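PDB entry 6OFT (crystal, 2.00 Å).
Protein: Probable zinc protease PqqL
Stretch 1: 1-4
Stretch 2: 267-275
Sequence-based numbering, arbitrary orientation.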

# COMPACT_ATOMS: atom_id res chain seq x y z
N ALA A 1 -1.33 -21.07 -14.95
CA ALA A 1 -2.03 -21.90 -13.95
C ALA A 1 -2.40 -21.07 -12.70
O ALA A 1 -1.51 -20.69 -11.93
CB ALA A 1 -1.17 -23.11 -13.58
N ALA A 2 -3.73 -20.81 -12.51
CA ALA A 2 -4.32 -20.00 -11.44
C ALA A 2 -4.07 -20.51 -10.01
O ALA A 2 -4.21 -21.70 -9.73
CB ALA A 2 -5.82 -19.83 -11.66
N LEU A 3 -3.70 -19.58 -9.11
CA LEU A 3 -3.39 -19.89 -7.72
C LEU A 3 -4.66 -20.07 -6.86
O LEU A 3 -5.57 -19.24 -6.97
CB LEU A 3 -2.49 -18.81 -7.10
CG LEU A 3 -1.16 -18.51 -7.80
CD1 LEU A 3 -0.37 -17.50 -7.01
CD2 LEU A 3 -0.33 -19.79 -8.05
N PRO A 4 -4.72 -21.09 -5.98
CA PRO A 4 -5.93 -21.25 -5.14
C PRO A 4 -5.96 -20.26 -3.98
O PRO A 4 -4.90 -19.86 -3.49
CB PRO A 4 -5.81 -22.69 -4.63
CG PRO A 4 -4.33 -22.94 -4.55
CD PRO A 4 -3.73 -22.16 -5.71
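Stretch 2 (267-275) QVNDEQSFI

The touching residues of the two stretches are at least 265 apart in sequence; the stretches meet through a single beta bridge, and it forms exactly where stretch 2 stops being a loop and turns into a helix. Ala2 lies across from Asp270, their CA atoms 4.5 Å apart, and Asp270 is also the N-cap of the helix that begins at Glu271. The two hydrogen bonds of the bridge flank this pair. Leu3 N donates to Asn269 O at 3.3 Å and nearly straight, while Glu271 N donates to Ala1 O at 3.4 Å, a weak bond with an angle of 138° at the hydrogen. Residue number thus rises in one stretch as it falls in the other: Leu3 pairs with Asn269 and touches Val268, while Ala1 pairs with Glu271. Stretch 1 is extended throughout, with Ala2 and Leu3 near phi -60° to -80° and psi 135°; stretch 2 is extended at Asp270 and helical from Glu271 on.

The weak bond makes use of an amide in the first turn of the helix, where no preceding helical carbonyl is available to it. The cap itself is local: Asp270 OD1 accepts from Ser273 N at 3.0 Å and from Ser273 OG at 2.7 Å, and Asn269 N donates to Ser273 OG at 3.1 Å, so the helix start carries a network of its own, made of side chains and backbone, and Phe274 N adds a bond to Asp270 O at 3.0 Å.

Leu3 provides the apolar anchor. Its CB points toward stretch 2, and its CG lies 3.7 Å from Asp270 CA. Leu3 CD1 lies 3.8 Å from Val268 CG1 and sits obliquely to the Phe274 ring, 4.3 Å from Phe274 CD2, while Leu3 CD2 is 4.1 Å from Glu271 CG. Ala2, its CB directed away overall, contributes mainly backbone. The rule is economical: one bridge sets the register, and one buried leucine fills the angle between loop and helix.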

# COMPACT_ATOMS: atom_id res chain seq x y z
N GLN A 267 0.58 -8.46 -11.06
CA GLN A 267 -0.39 -8.94 -10.08
C GLN A 267 -0.11 -10.44 -9.93
O GLN A 267 -0.00 -11.14 -10.94
CB GLN A 267 -1.82 -8.72 -10.61
CG GLN A 267 -2.14 -7.26 -10.92
CD GLN A 267 -2.60 -6.51 -9.70
OE1 GLN A 267 -1.80 -6.13 -8.83
NE2 GLN A 267 -3.90 -6.27 -9.63
N VAL A 268 0.04 -10.93 -8.69
CA VAL A 268 0.30 -12.35 -8.44
C VAL A 268 -1.04 -13.13 -8.51
O VAL A 268 -1.80 -13.15 -7.53
CB VAL A 268 1.13 -12.63 -7.15
CG1 VAL A 268 1.33 -14.13 -6.92
CG2 VAL A 268 2.48 -11.92 -7.20
N ASN A 269 -1.32 -13.75 -9.67
CA ASN A 269 -2.54 -14.54 -9.85
C ASN A 269 -2.27 -15.93 -10.46
O ASN A 269 -3.20 -16.73 -10.59
CB ASN A 269 -3.63 -13.77 -10.65
CG ASN A 269 -3.17 -13.16 -11.94
OD1 ASN A 269 -2.58 -13.81 -12.81
ND2 ASN A 269 -3.45 -11.87 -12.11
N ASP A 270 -0.99 -16.23 -10.80
CA ASP A 270 -0.56 -17.51 -11.36
C ASP A 270 0.90 -17.82 -11.00
O ASP A 270 1.55 -17.02 -10.32
CB ASP A 270 -0.85 -17.60 -12.88
CG ASP A 270 -0.08 -16.65 -13.79
OD1 ASP A 270 0.81 -15.94 -13.30
OD2 ASP A 270 -0.37 -16.64 -15.01
N GLU A 271 1.41 -18.98 -11.45
CA GLU A 271 2.77 -19.46 -11.14
C GLU A 271 3.89 -18.59 -11.71
O GLU A 271 4.83 -18.28 -10.97
CB GLU A 271 2.93 -20.93 -11.56
CG GLU A 271 1.99 -21.81 -10.77
CD GLU A 271 2.20 -23.31 -10.81
OE1 GLU A 271 3.07 -23.80 -11.57
OE2 GLU A 271 1.46 -24.01 -10.08
N GLN A 272 3.76 -18.14 -12.97
CA GLN A 272 4.72 -17.26 -13.64
C GLN A 272 4.80 -15.91 -12.91
O GLN A 272 5.91 -15.44 -12.63
CB GLN A 272 4.31 -17.08 -15.11
CG GLN A 272 5.25 -16.21 -15.95
CD GLN A 272 4.67 -15.89 -17.31
OE1 GLN A 272 4.24 -14.76 -17.58
NE2 GLN A 272 4.65 -16.87 -18.21
N SER A 273 3.64 -15.30 -12.55
CA SER A 273 3.65 -14.00 -11.86
C SER A 273 4.08 -14.12 -10.38
O SER A 273 4.67 -13.19 -9.85
CB SER A 273 2.32 -13.26 -12.03
OG SER A 273 1.22 -13.98 -11.50
N PHE A 274 3.90 -15.31 -9.77
CA PHE A 274 4.39 -15.57 -8.41
C PHE A 274 5.93 -15.54 -8.45
O PHE A 274 6.54 -14.97 -7.56
CB PHE A 274 3.90 -16.95 -7.89
CG PHE A 274 4.34 -17.30 -6.48
CD1 PHE A 274 5.57 -17.91 -6.25
CD2 PHE A 274 3.53 -17.00 -5.39
CE1 PHE A 274 5.98 -18.23 -4.95
CE2 PHE A 274 3.95 -17.31 -4.09
CZ PHE A 274 5.17 -17.93 -3.88
N ILE A 275 6.54 -16.16 -9.48
CA ILE A 275 8.00 -16.22 -9.67
C ILE A 275 8.56 -14.83 -9.94
O ILE A 275 9.58 -14.48 -9.35
CB ILE A 275 8.41 -17.26 -10.76
CG1 ILE A 275 8.12 -18.70 -10.31
CG2 ILE A 275 9.90 -17.10 -11.16
CD1 ILE A 275 7.94 -19.70 -11.46